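Local coordinates for putative signal recognition particle protein (PDB 5CK4), which binds guanine nucleotides as the beta subunit of the signal recognition particle receptor, an Arf-like GTPase associated with the endoplasmic reticulum membrane, at residues P213-D222 and E290-D301; L193-H201 and F281-V291. All blocks are in the same frame, centred on the assembly; numbering follows the deposited sequence. Where two conformers were deposited one is given.

In the fold
Both contacts belong to the P-loop GTPase fold. Contact 1 pairs strand 214-219 with strand 291-295 and runs on into the two loops that hold the guanine of GDP. Contact 2 lies away from the nucleotide, with its centre about 20 Å from that of contact 1. It sets the end of helix 180-201 against the loop that leads into strand 291-295. Glu290 and Val291 belong to both. The two also touch directly. Val214 CG2 lies 3.5 Å from Leu196 CD1, and Ile216 CD1 lies 3.5 Å from Phe281 CZ. Apolar side chains of the helix and the 3-10 segment of contact 2 thus pack on the strands of contact 1.

Contact 1: residues P213-D222 and E290-D301; sequences PVLIAANKQD and EVEVMGGNVIGD. With GDP (guanosine-5'-diphosphate), chain C.
Ile216 and Glu292 sit mid-way along a parallel strand pair, with Ile216 N bonded to Glu292 O at 2.7 Å. Six such backbone bonds alternate between the strands, from Val214 N to Glu290 O up to Gly296 N to Ala218 O. Beyond the strands, Gln221 N bonds to Gly296 O at 3.1 Å and links the two loops.

Apolar packing follows the two faces of the sheet. Ile216 CD1 meets Val291 CG1 at 3.7 Å and also reaches Val293 CG2, on the face covered by helix 180-201. On the other face, beside helix 306-313, Leu215 CD1 lies 3.8 Å from Met294 CB.

Within this contact Asp222 of the NKxD motif, Asn219 to Asp222, and the Val298 backbone grip the guanine; the P-loop also holds GDP. With CG set between its own N and carbonyl carbon (chi1 55°), the Asp222 carboxylate takes both donors of the base edge. Asp222 OD1 receives GDP N1 at 2.7 Å, almost straight at 173°, and Asp222 OD2 receives GDP N2 at 2.9 Å. Val298 N gives its hydrogen to GDP O6 at 2.7 Å. Asn219 ND2 bonds to Ala30 O and so ties the end of strand 214-219 to the P-loop.

The base is sandwiched. The extended Lys220 chain runs over one face, and Ile299 CG1 and CD1 cover the other. Lys220 NZ bonds to GDP O4' at 3.0 Å and also forms a salt bridge with Asp170 and a hydrogen bond with Gly29 O. An alanine in place of Lys220 would probably uncover one face of the guanine and leave O4' and Asp170 without this partner.

A carboxylate for N1 and N2, with a backbone N-H for O6, matches guanine; adenine has neither the N1 hydrogen nor O6.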
loop_
_atom_site.group_PDB
_atom_site.type_symbol
_atom_site.label_atom_id
_atom_site.label_comp_id
_atom_site.label_asym_id
_atom_site.label_seq_id
_atom_site.Cartn_x
_atom_site.Cartn_y
_atom_site.Cartn_z
ATOM N N PRO A 213 1.293 -4.342 7.969
ATOM C CA PRO A 213 0.879 -5.098 6.776
ATOM C C PRO A 213 0.501 -4.208 5.590
ATOM O O PRO A 213 0.183 -3.039 5.781
ATOM C CB PRO A 213 -0.355 -5.860 7.256
ATOM C CG PRO A 213 -0.849 -5.095 8.453
ATOM C CD PRO A 213 0.386 -4.551 9.107
ATOM N N VAL A 214 0.520 -4.766 4.381
ATOM C CA VAL A 214 0.263 -3.981 3.178
ATOM C C VAL A 214 -0.800 -4.688 2.351
ATOM O O VAL A 214 -0.619 -5.841 1.943
ATOM C CB VAL A 214 1.538 -3.810 2.310
ATOM C CG1 VAL A 214 1.229 -3.044 1.025
ATOM C CG2 VAL A 214 2.618 -3.074 3.087
ATOM N N LEU A 215 -1.910 -3.997 2.124
ATOM C CA LEU A 215 -2.962 -4.518 1.273
ATOM C C LEU A 215 -2.774 -3.887 -0.089
ATOM O O LEU A 215 -2.829 -2.661 -0.217
ATOM C CB LEU A 215 -4.342 -4.141 1.831
ATOM C CG LEU A 215 -5.525 -4.563 0.959
ATOM C CD1 LEU A 215 -5.603 -6.085 0.845
ATOM C CD2 LEU A 215 -6.824 -4.009 1.538
ATOM N N ILE A 216 -2.537 -4.707 -1.104
ATOM C CA ILE A 216 -2.522 -4.188 -2.464
ATOM C C ILE A 216 -3.945 -4.280 -3.011
ATOM O O ILE A 216 -4.444 -5.360 -3.326
ATOM C CB ILE A 216 -1.514 -4.922 -3.359
ATOM C CG1 ILE A 216 -0.104 -4.739 -2.793
ATOM C CG2 ILE A 216 -1.597 -4.368 -4.798
ATOM C CD1 ILE A 216 0.951 -5.626 -3.410
ATOM N N ALA A 217 -4.601 -3.129 -3.078
ATOM C CA ALA A 217 -6.010 -3.064 -3.438
ATOM C C ALA A 217 -6.158 -2.826 -4.943
ATOM O O ALA A 217 -5.881 -1.728 -5.454
ATOM C CB ALA A 217 -6.702 -1.970 -2.626
ATOM N N ALA A 218 -6.553 -3.881 -5.654
ATOM C CA ALA A 218 -6.688 -3.809 -7.103
ATOM C C ALA A 218 -8.078 -3.284 -7.452
ATOM O O ALA A 218 -9.024 -4.070 -7.590
ATOM C CB ALA A 218 -6.430 -5.196 -7.735
ATOM N N ASN A 219 -8.174 -1.957 -7.577
ATOM C CA ASN A 219 -9.426 -1.216 -7.721
ATOM C C ASN A 219 -10.016 -1.262 -9.138
ATOM O O ASN A 219 -9.336 -1.648 -10.090
ATOM C CB ASN A 219 -9.206 0.256 -7.319
ATOM C CG ASN A 219 -10.508 1.006 -7.078
ATOM O OD1 ASN A 219 -11.517 0.407 -6.710
ATOM N ND2 ASN A 219 -10.490 2.324 -7.286
ATOM N N LYS A 220 -11.275 -0.822 -9.250
ATOM C CA LYS A 220 -12.017 -0.709 -10.517
ATOM C C LYS A 220 -12.379 -2.071 -11.120
ATOM O O LYS A 220 -12.444 -2.210 -12.339
ATOM C CB LYS A 220 -11.303 0.206 -11.556
ATOM C CG LYS A 220 -10.743 1.529 -10.950
ATOM C CD LYS A 220 -10.486 2.611 -11.981
ATOM C CE LYS A 220 -9.811 3.829 -11.333
ATOM N NZ LYS A 220 -9.524 4.934 -12.333
ATOM N N GLN A 221 -12.632 -3.069 -10.272
ATOM C CA GLN A 221 -13.055 -4.385 -10.766
ATOM C C GLN A 221 -14.460 -4.388 -11.401
ATOM O O GLN A 221 -14.885 -5.393 -11.970
ATOM C CB GLN A 221 -12.972 -5.452 -9.667
ATOM C CG GLN A 221 -11.558 -5.748 -9.195
ATOM C CD GLN A 221 -10.727 -6.466 -10.236
ATOM O OE1 GLN A 221 -11.236 -7.268 -11.010
ATOM N NE2 GLN A 221 -9.423 -6.189 -10.247
ATOM N N ASP A 222 -15.153 -3.258 -11.331
ATOM C CA ASP A 222 -16.429 -3.102 -12.026
ATOM C C ASP A 222 -16.206 -3.036 -13.540
ATOM O O ASP A 222 -17.084 -3.385 -14.315
ATOM C CB ASP A 222 -17.149 -1.843 -11.546
ATOM C CG ASP A 222 -16.288 -0.588 -11.679
ATOM O OD1 ASP A 222 -15.172 -0.570 -11.115
ATOM O OD2 ASP A 222 -16.734 0.377 -12.339
ATOM N N GLU A 290 3.351 -8.844 6.002
ATOM C CA GLU A 290 2.268 -9.514 5.296
ATOM C C GLU A 290 1.810 -8.642 4.133
ATOM O O GLU A 290 1.441 -7.495 4.333
ATOM C CB GLU A 290 1.112 -9.814 6.244
ATOM C CG GLU A 290 0.050 -10.705 5.629
ATOM C CD GLU A 290 -1.098 -10.978 6.582
ATOM O OE1 GLU A 290 -1.054 -10.484 7.731
ATOM O OE2 GLU A 290 -2.038 -11.692 6.179
ATOM N N VAL A 291 1.839 -9.192 2.916
ATOM C CA VAL A 291 1.490 -8.430 1.721
ATOM C C VAL A 291 0.480 -9.245 0.934
ATOM O O VAL A 291 0.769 -10.390 0.577
ATOM C CB VAL A 291 2.730 -8.108 0.840
ATOM C CG1 VAL A 291 2.319 -7.252 -0.357
ATOM C CG2 VAL A 291 3.792 -7.363 1.659
ATOM N N GLU A 292 -0.719 -8.694 0.715
ATOM C CA GLU A 292 -1.782 -9.453 0.023
ATOM C C GLU A 292 -2.441 -8.617 -1.081
ATOM O O GLU A 292 -2.668 -7.417 -0.920
ATOM C CB GLU A 292 -2.851 -9.942 1.023
ATOM C CG GLU A 292 -3.924 -10.858 0.406
ATOM C CD GLU A 292 -4.848 -11.504 1.433
ATOM O OE1 GLU A 292 -4.434 -11.678 2.605
ATOM O OE2 GLU A 292 -5.999 -11.840 1.064
ATOM N N VAL A 293 -2.769 -9.259 -2.196
ATOM C CA VAL A 293 -3.419 -8.567 -3.303
ATOM C C VAL A 293 -4.903 -8.921 -3.252
ATOM O O VAL A 293 -5.265 -10.096 -3.117
ATOM C CB VAL A 293 -2.811 -8.985 -4.649
ATOM C CG1 VAL A 293 -3.520 -8.291 -5.818
ATOM C CG2 VAL A 293 -1.317 -8.684 -4.666
ATOM N N MET A 294 -5.768 -7.920 -3.334
ATOM C CA MET A 294 -7.212 -8.178 -3.209
ATOM C C MET A 294 -7.966 -7.267 -4.162
ATOM O O MET A 294 -7.710 -6.063 -4.201
ATOM C CB MET A 294 -7.682 -7.942 -1.770
ATOM C CG MET A 294 -9.184 -8.238 -1.532
ATOM S SD MET A 294 -9.643 -8.120 0.208
ATOM C CE MET A 294 -8.350 -9.117 0.962
ATOM N N GLY A 295 -8.877 -7.833 -4.947
ATOM C CA GLY A 295 -9.677 -7.019 -5.845
ATOM C C GLY A 295 -10.830 -6.321 -5.161
ATOM O O GLY A 295 -11.321 -6.753 -4.110
ATOM N N GLY A 296 -11.268 -5.219 -5.756
ATOM C CA GLY A 296 -12.449 -4.520 -5.277
ATOM C C GLY A 296 -12.812 -3.367 -6.190
ATOM O O GLY A 296 -12.190 -3.182 -7.239
ATOM N N ASN A 297 -13.823 -2.600 -5.795
ATOM C CA ASN A 297 -14.236 -1.423 -6.547
ATOM C C ASN A 297 -14.965 -0.430 -5.646
ATOM O O ASN A 297 -15.640 -0.820 -4.694
ATOM C CB ASN A 297 -15.102 -1.831 -7.750
ATOM C CG ASN A 297 -16.384 -2.536 -7.337
ATOM O OD1 ASN A 297 -16.353 -3.679 -6.893
ATOM N ND2 ASN A 297 -17.514 -1.854 -7.478
ATOM N N VAL A 298 -14.808 0.857 -5.940
ATOM C CA VAL A 298 -15.413 1.924 -5.159
ATOM C C VAL A 298 -16.771 2.326 -5.738
ATOM O O VAL A 298 -17.681 2.705 -5.000
ATOM C CB VAL A 298 -14.477 3.157 -5.094
ATOM C CG1 VAL A 298 -15.127 4.303 -4.350
ATOM C CG2 VAL A 298 -13.161 2.785 -4.439
ATOM N N ILE A 299 -16.906 2.234 -7.060
ATOM C CA ILE A 299 -18.167 2.553 -7.720
ATOM C C ILE A 299 -18.505 1.443 -8.704
ATOM O O ILE A 299 -17.664 0.599 -8.983
ATOM C CB ILE A 299 -18.114 3.910 -8.459
ATOM C CG1 ILE A 299 -17.208 3.821 -9.681
ATOM C CG2 ILE A 299 -17.630 5.014 -7.530
ATOM C CD1 ILE A 299 -17.142 5.109 -10.479
ATOM N N GLY A 300 -19.744 1.423 -9.202
ATOM C CA GLY A 300 -20.148 0.403 -10.161
ATOM C C GLY A 300 -20.509 -0.931 -9.531
ATOM O O GLY A 300 -20.405 -1.104 -8.323
ATOM N N ASP A 301 -20.946 -1.877 -10.357
ATOM C CA ASP A 301 -21.303 -3.220 -9.889
ATOM C C ASP A 301 -20.064 -4.109 -9.741
ATOM O O ASP A 301 -19.263 -4.212 -10.663
ATOM C CB ASP A 301 -22.246 -3.883 -10.883
ATOM C CG ASP A 301 -23.588 -3.205 -10.948
ATOM O OD1 ASP A 301 -24.048 -2.696 -9.902
ATOM O OD2 ASP A 301 -24.179 -3.197 -12.049
HETATM P PB GDP C . -6.979 9.567 -7.092
HETATM O O1B GDP C . -7.335 10.327 -5.847
HETATM O O2B GDP C . -6.170 8.333 -6.718
HETATM O O3B GDP C . -6.151 10.374 -8.065
HETATM O O3A GDP C . -8.280 9.033 -7.862
HETATM P PA GDP C . -9.766 9.666 -7.849
HETATM O O1A GDP C . -10.439 9.416 -6.537
HETATM O O2A GDP C . -9.775 11.119 -8.253
HETATM O "O5'" GDP C . -10.364 8.710 -8.976
HETATM C "C5'" GDP C . -9.868 8.783 -10.303
HETATM C "C4'" GDP C . -11.011 8.429 -11.240
HETATM O "O4'" GDP C . -11.305 7.035 -11.123
HETATM C "C3'" GDP C . -12.293 9.174 -10.891
HETATM O "O3'" GDP C . -12.964 9.452 -12.121
HETATM C "C2'" GDP C . -13.112 8.157 -10.119
HETATM O "O2'" GDP C . -14.518 8.347 -10.263
HETATM C "C1'" GDP C . -12.689 6.869 -10.790
HETATM N N9 GDP C . -12.858 5.691 -9.914
HETATM C C8 GDP C . -12.471 5.553 -8.628
HETATM N N7 GDP C . -12.778 4.306 -8.174
HETATM C C5 GDP C . -13.341 3.639 -9.193
HETATM C C6 GDP C . -13.905 2.297 -9.395
HETATM O O6 GDP C . -13.886 1.466 -8.457
HETATM N N1 GDP C . -14.388 2.002 -10.617
HETATM C C2 GDP C . -14.407 2.891 -11.634
HETATM N N2 GDP C . -14.926 2.527 -12.832
HETATM N N3 GDP C . -13.913 4.147 -11.515
HETATM C C4 GDP C . -13.389 4.558 -10.334
#

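Contact 2: residues L193-H201 and F281-V291; sequences LLSLQKRFH and FEEMMEFDMEV
Phe287 and Phe200 meet with the backbone of one over the ring of the other. Phe287 CA stands over the centre of the Phe200 ring, 3.7 Å from its centroid and only 3° off the normal, a CH-pi contact. Phe287 O lies 3.3 Å from Phe200 CD1. With CG anti to the backbone N (chi1 172°), the Phe200 ring lies against the Phe287 backbone. The two rings themselves meet obliquely.

The Phe287 ring has neighbours on both faces. Gln197 CG lies over one, 4.0 Å from the Phe287 centroid, with the Gln197 amide stacked at 30° to the ring. Glu268 and Gly272 N hold that amide through hydrogen bonds. Glu286 CB covers the opposite face. His201 CE1 approaches Phe287 CE1 obliquely at 3.4 Å, which completes an aromatic cluster of three rings.

Helix 180-201 is the connection of a beta-alpha-beta crossover between the parallel strands 159-170 and 214-219. Here its last turns pack on a 3-10 segment, 281-286, and the loop after it. Met284 O holds the bend, accepting Phe287 N and Met289 N from opposite faces of its plane.

Leu193, about two turns before Phe200, meets Phe281, Met289 and Val291. Leu193 CD1 lies at the edge of the Phe281 ring, 3.9 Å from Phe281 CE1. Leu193 CD2 touches Met289 CE at 4.0 Å and also reaches Val291 CG2. The Met289 sulfur, SD, rests 3.8 Å from Leu196 CB.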
loop_
_atom_site.group_PDB
_atom_site.type_symbol
_atom_site.label_atom_id
_atom_site.label_comp_id
_atom_site.label_asym_id
_atom_site.label_seq_id
_atom_site.Cartn_x
_atom_site.Cartn_y
_atom_site.Cartn_z
ATOM N N LEU A 193 7.500 -1.149 -0.452
ATOM C CA LEU A 193 7.937 -2.384 0.194
ATOM C C LEU A 193 9.411 -2.348 0.636
ATOM O O LEU A 193 9.754 -2.856 1.710
ATOM C CB LEU A 193 7.662 -3.579 -0.729
ATOM C CG LEU A 193 6.183 -3.777 -1.087
ATOM C CD1 LEU A 193 5.993 -5.031 -1.937
ATOM C CD2 LEU A 193 5.347 -3.882 0.184
ATOM N N LEU A 194 10.291 -1.780 -0.187
ATOM C CA LEU A 194 11.712 -1.715 0.193
ATOM C C LEU A 194 11.892 -0.822 1.419
ATOM O O LEU A 194 12.730 -1.086 2.275
ATOM C CB LEU A 194 12.579 -1.192 -0.959
ATOM C CG LEU A 194 14.089 -1.269 -0.704
ATOM C CD1 LEU A 194 14.535 -2.743 -0.532
ATOM C CD2 LEU A 194 14.892 -0.581 -1.811
ATOM N N SER A 195 11.086 0.228 1.508
ATOM C CA SER A 195 11.151 1.119 2.671
ATOM C C SER A 195 10.770 0.356 3.948
ATOM O O SER A 195 11.438 0.473 4.968
ATOM C CB SER A 195 10.246 2.337 2.479
ATOM O OG SER A 195 10.763 3.179 1.460
ATOM N N LEU A 196 9.704 -0.438 3.878
ATOM C CA LEU A 196 9.262 -1.205 5.044
ATOM C C LEU A 196 10.279 -2.288 5.377
ATOM O O LEU A 196 10.462 -2.653 6.540
ATOM C CB LEU A 196 7.896 -1.843 4.771
ATOM C CG LEU A 196 6.752 -0.827 4.751
ATOM C CD1 LEU A 196 5.458 -1.457 4.250
ATOM C CD2 LEU A 196 6.557 -0.186 6.138
ATOM N N GLN A 197 10.937 -2.795 4.345
ATOM C CA GLN A 197 11.977 -3.803 4.533
ATOM C C GLN A 197 13.183 -3.204 5.257
ATOM O O GLN A 197 13.759 -3.839 6.145
ATOM C CB GLN A 197 12.407 -4.401 3.195
ATOM C CG GLN A 197 13.520 -5.456 3.300
ATOM C CD GLN A 197 13.828 -6.097 1.954
ATOM O OE1 GLN A 197 12.919 -6.436 1.198
ATOM N NE2 GLN A 197 15.112 -6.236 1.635
ATOM N N LYS A 198 13.567 -1.986 4.877
ATOM C CA LYS A 198 14.702 -1.321 5.524
ATOM C C LYS A 198 14.358 -0.992 6.968
ATOM O O LYS A 198 15.215 -1.059 7.860
ATOM C CB LYS A 198 15.079 -0.036 4.794
ATOM C CG LYS A 198 15.706 -0.247 3.435
ATOM C CD LYS A 198 15.976 1.091 2.766
ATOM C CE LYS A 198 16.698 0.895 1.461
ATOM N NZ LYS A 198 17.288 2.160 0.952
ATOM N N ARG A 199 13.097 -0.631 7.191
ATOM C CA ARG A 199 12.596 -0.387 8.542
ATOM C C ARG A 199 12.773 -1.627 9.426
ATOM O O ARG A 199 13.251 -1.526 10.552
ATOM C CB ARG A 199 11.125 0.022 8.495
ATOM C CG ARG A 199 10.478 0.219 9.857
ATOM C CD ARG A 199 9.003 0.587 9.705
ATOM N NE ARG A 199 8.312 0.678 10.990
ATOM C CZ ARG A 199 7.516 -0.273 11.464
ATOM N NH1 ARG A 199 7.314 -1.375 10.755
ATOM N NH2 ARG A 199 6.911 -0.122 12.628
ATOM N N PHE A 200 12.382 -2.793 8.911
ATOM C CA PHE A 200 12.521 -4.049 9.653
ATOM C C PHE A 200 13.978 -4.299 10.021
ATOM O O PHE A 200 14.289 -4.815 11.093
ATOM C CB PHE A 200 11.985 -5.226 8.834
ATOM C CG PHE A 200 12.274 -6.575 9.444
ATOM C CD1 PHE A 200 11.427 -7.114 10.405
ATOM C CD2 PHE A 200 13.386 -7.309 9.051
ATOM C CE1 PHE A 200 11.689 -8.362 10.966
ATOM C CE2 PHE A 200 13.651 -8.550 9.609
ATOM C CZ PHE A 200 12.796 -9.077 10.565
ATOM N N HIS A 201 14.871 -3.926 9.117
ATOM C CA HIS A 201 16.289 -4.195 9.298
ATOM C C HIS A 201 17.038 -3.188 10.170
ATOM O O HIS A 201 18.175 -3.427 10.564
ATOM C CB HIS A 201 16.957 -4.326 7.937
ATOM C CG HIS A 201 16.748 -5.664 7.307
ATOM N ND1 HIS A 201 16.239 -5.819 6.038
ATOM C CD2 HIS A 201 16.961 -6.914 7.784
ATOM C CE1 HIS A 201 16.158 -7.107 5.754
ATOM N NE2 HIS A 201 16.600 -7.792 6.794
ATOM N N PHE A 281 5.206 -12.247 -3.217
ATOM C CA PHE A 281 4.859 -11.385 -2.082
ATOM C C PHE A 281 5.002 -12.126 -0.751
ATOM O O PHE A 281 5.339 -11.535 0.290
ATOM C CB PHE A 281 3.445 -10.823 -2.242
ATOM C CG PHE A 281 3.351 -9.738 -3.273
ATOM C CD1 PHE A 281 4.074 -8.557 -3.125
ATOM C CD2 PHE A 281 2.554 -9.894 -4.395
ATOM C CE1 PHE A 281 3.988 -7.552 -4.083
ATOM C CE2 PHE A 281 2.458 -8.889 -5.350
ATOM C CZ PHE A 281 3.186 -7.722 -5.202
ATOM N N GLU A 282 4.774 -13.433 -0.794
ATOM C CA GLU A 282 4.881 -14.244 0.409
ATOM C C GLU A 282 6.286 -14.222 1.002
ATOM O O GLU A 282 6.476 -14.416 2.212
ATOM C CB GLU A 282 4.451 -15.687 0.132
ATOM C CG GLU A 282 2.936 -15.862 0.006
ATOM C CD GLU A 282 2.391 -15.467 -1.365
ATOM O OE1 GLU A 282 3.180 -15.078 -2.249
ATOM O OE2 GLU A 282 1.157 -15.560 -1.557
ATOM N N GLU A 283 7.282 -13.988 0.164
ATOM C CA GLU A 283 8.653 -14.037 0.666
ATOM C C GLU A 283 8.938 -12.869 1.631
ATOM O O GLU A 283 9.880 -12.912 2.433
ATOM C CB GLU A 283 9.637 -14.090 -0.500
ATOM C CG GLU A 283 10.183 -12.765 -1.007
ATOM C CD GLU A 283 11.169 -12.987 -2.159
ATOM O OE1 GLU A 283 10.847 -13.814 -3.041
ATOM O OE2 GLU A 283 12.261 -12.368 -2.176
ATOM N N MET A 284 8.092 -11.842 1.587
ATOM C CA MET A 284 8.242 -10.701 2.496
ATOM C C MET A 284 7.938 -11.033 3.952
ATOM O O MET A 284 8.240 -10.234 4.859
ATOM C CB MET A 284 7.390 -9.516 2.032
ATOM C CG MET A 284 7.696 -9.052 0.591
ATOM S SD MET A 284 9.433 -8.583 0.324
ATOM C CE MET A 284 9.590 -7.119 1.366
ATOM N N MET A 285 7.367 -12.211 4.195
ATOM C CA MET A 285 7.147 -12.647 5.572
ATOM C C MET A 285 8.465 -12.919 6.296
ATOM O O MET A 285 8.511 -12.985 7.519
ATOM C CB MET A 285 6.220 -13.865 5.630
ATOM C CG MET A 285 4.758 -13.500 5.402
ATOM S SD MET A 285 4.084 -12.437 6.706
ATOM C CE MET A 285 4.393 -13.436 8.156
ATOM N N GLU A 286 9.550 -13.042 5.543
ATOM C CA GLU A 286 10.867 -13.175 6.153
ATOM C C GLU A 286 11.171 -11.920 6.985
ATOM O O GLU A 286 11.959 -11.960 7.926
ATOM C CB GLU A 286 11.922 -13.381 5.062
ATOM C CG GLU A 286 13.337 -13.566 5.555
ATOM C CD GLU A 286 14.141 -14.466 4.641
ATOM O OE1 GLU A 286 13.533 -15.365 4.021
ATOM O OE2 GLU A 286 15.372 -14.274 4.537
ATOM N N PHE A 287 10.524 -10.809 6.634
ATOM C CA PHE A 287 10.659 -9.557 7.377
ATOM C C PHE A 287 9.364 -9.221 8.109
ATOM O O PHE A 287 9.070 -8.050 8.348
ATOM C CB PHE A 287 11.033 -8.428 6.419
ATOM C CG PHE A 287 12.026 -8.853 5.373
ATOM C CD1 PHE A 287 13.269 -9.326 5.747
ATOM C CD2 PHE A 287 11.701 -8.819 4.033
ATOM C CE1 PHE A 287 14.188 -9.744 4.792
ATOM C CE2 PHE A 287 12.614 -9.226 3.068
ATOM C CZ PHE A 287 13.857 -9.693 3.453
ATOM N N ASP A 288 8.600 -10.260 8.442
ATOM C CA ASP A 288 7.307 -10.117 9.108
ATOM C C ASP A 288 6.395 -9.109 8.409
ATOM O O ASP A 288 5.609 -8.404 9.047
ATOM C CB ASP A 288 7.496 -9.769 10.586
ATOM C CG ASP A 288 8.192 -10.877 11.356
ATOM O OD1 ASP A 288 7.949 -12.064 11.038
ATOM O OD2 ASP A 288 8.986 -10.565 12.266
ATOM N N MET A 289 6.496 -9.053 7.085
ATOM C CA MET A 289 5.670 -8.141 6.298
ATOM C C MET A 289 4.597 -8.932 5.546
ATOM O O MET A 289 4.898 -9.623 4.577
ATOM C CB MET A 289 6.540 -7.371 5.286
ATOM C CG MET A 289 7.439 -6.282 5.890
ATOM S SD MET A 289 8.521 -5.540 4.633
ATOM C CE MET A 289 7.291 -5.266 3.346
ATOM N N GLU A 290 3.351 -8.844 6.002
ATOM C CA GLU A 290 2.268 -9.514 5.296
ATOM C C GLU A 290 1.810 -8.642 4.133
ATOM O O GLU A 290 1.441 -7.495 4.333
ATOM C CB GLU A 290 1.112 -9.814 6.244
ATOM C CG GLU A 290 0.050 -10.705 5.629
ATOM C CD GLU A 290 -1.098 -10.978 6.582
ATOM O OE1 GLU A 290 -1.054 -10.484 7.731
ATOM O OE2 GLU A 290 -2.038 -11.692 6.179
ATOM N N VAL A 291 1.839 -9.192 2.916
ATOM C CA VAL A 291 1.490 -8.430 1.721
ATOM C C VAL A 291 0.480 -9.245 0.934
ATOM O O VAL A 291 0.769 -10.390 0.577
ATOM C CB VAL A 291 2.730 -8.108 0.840
ATOM C CG1 VAL A 291 2.319 -7.252 -0.357
ATOM C CG2 VAL A 291 3.792 -7.363 1.659
#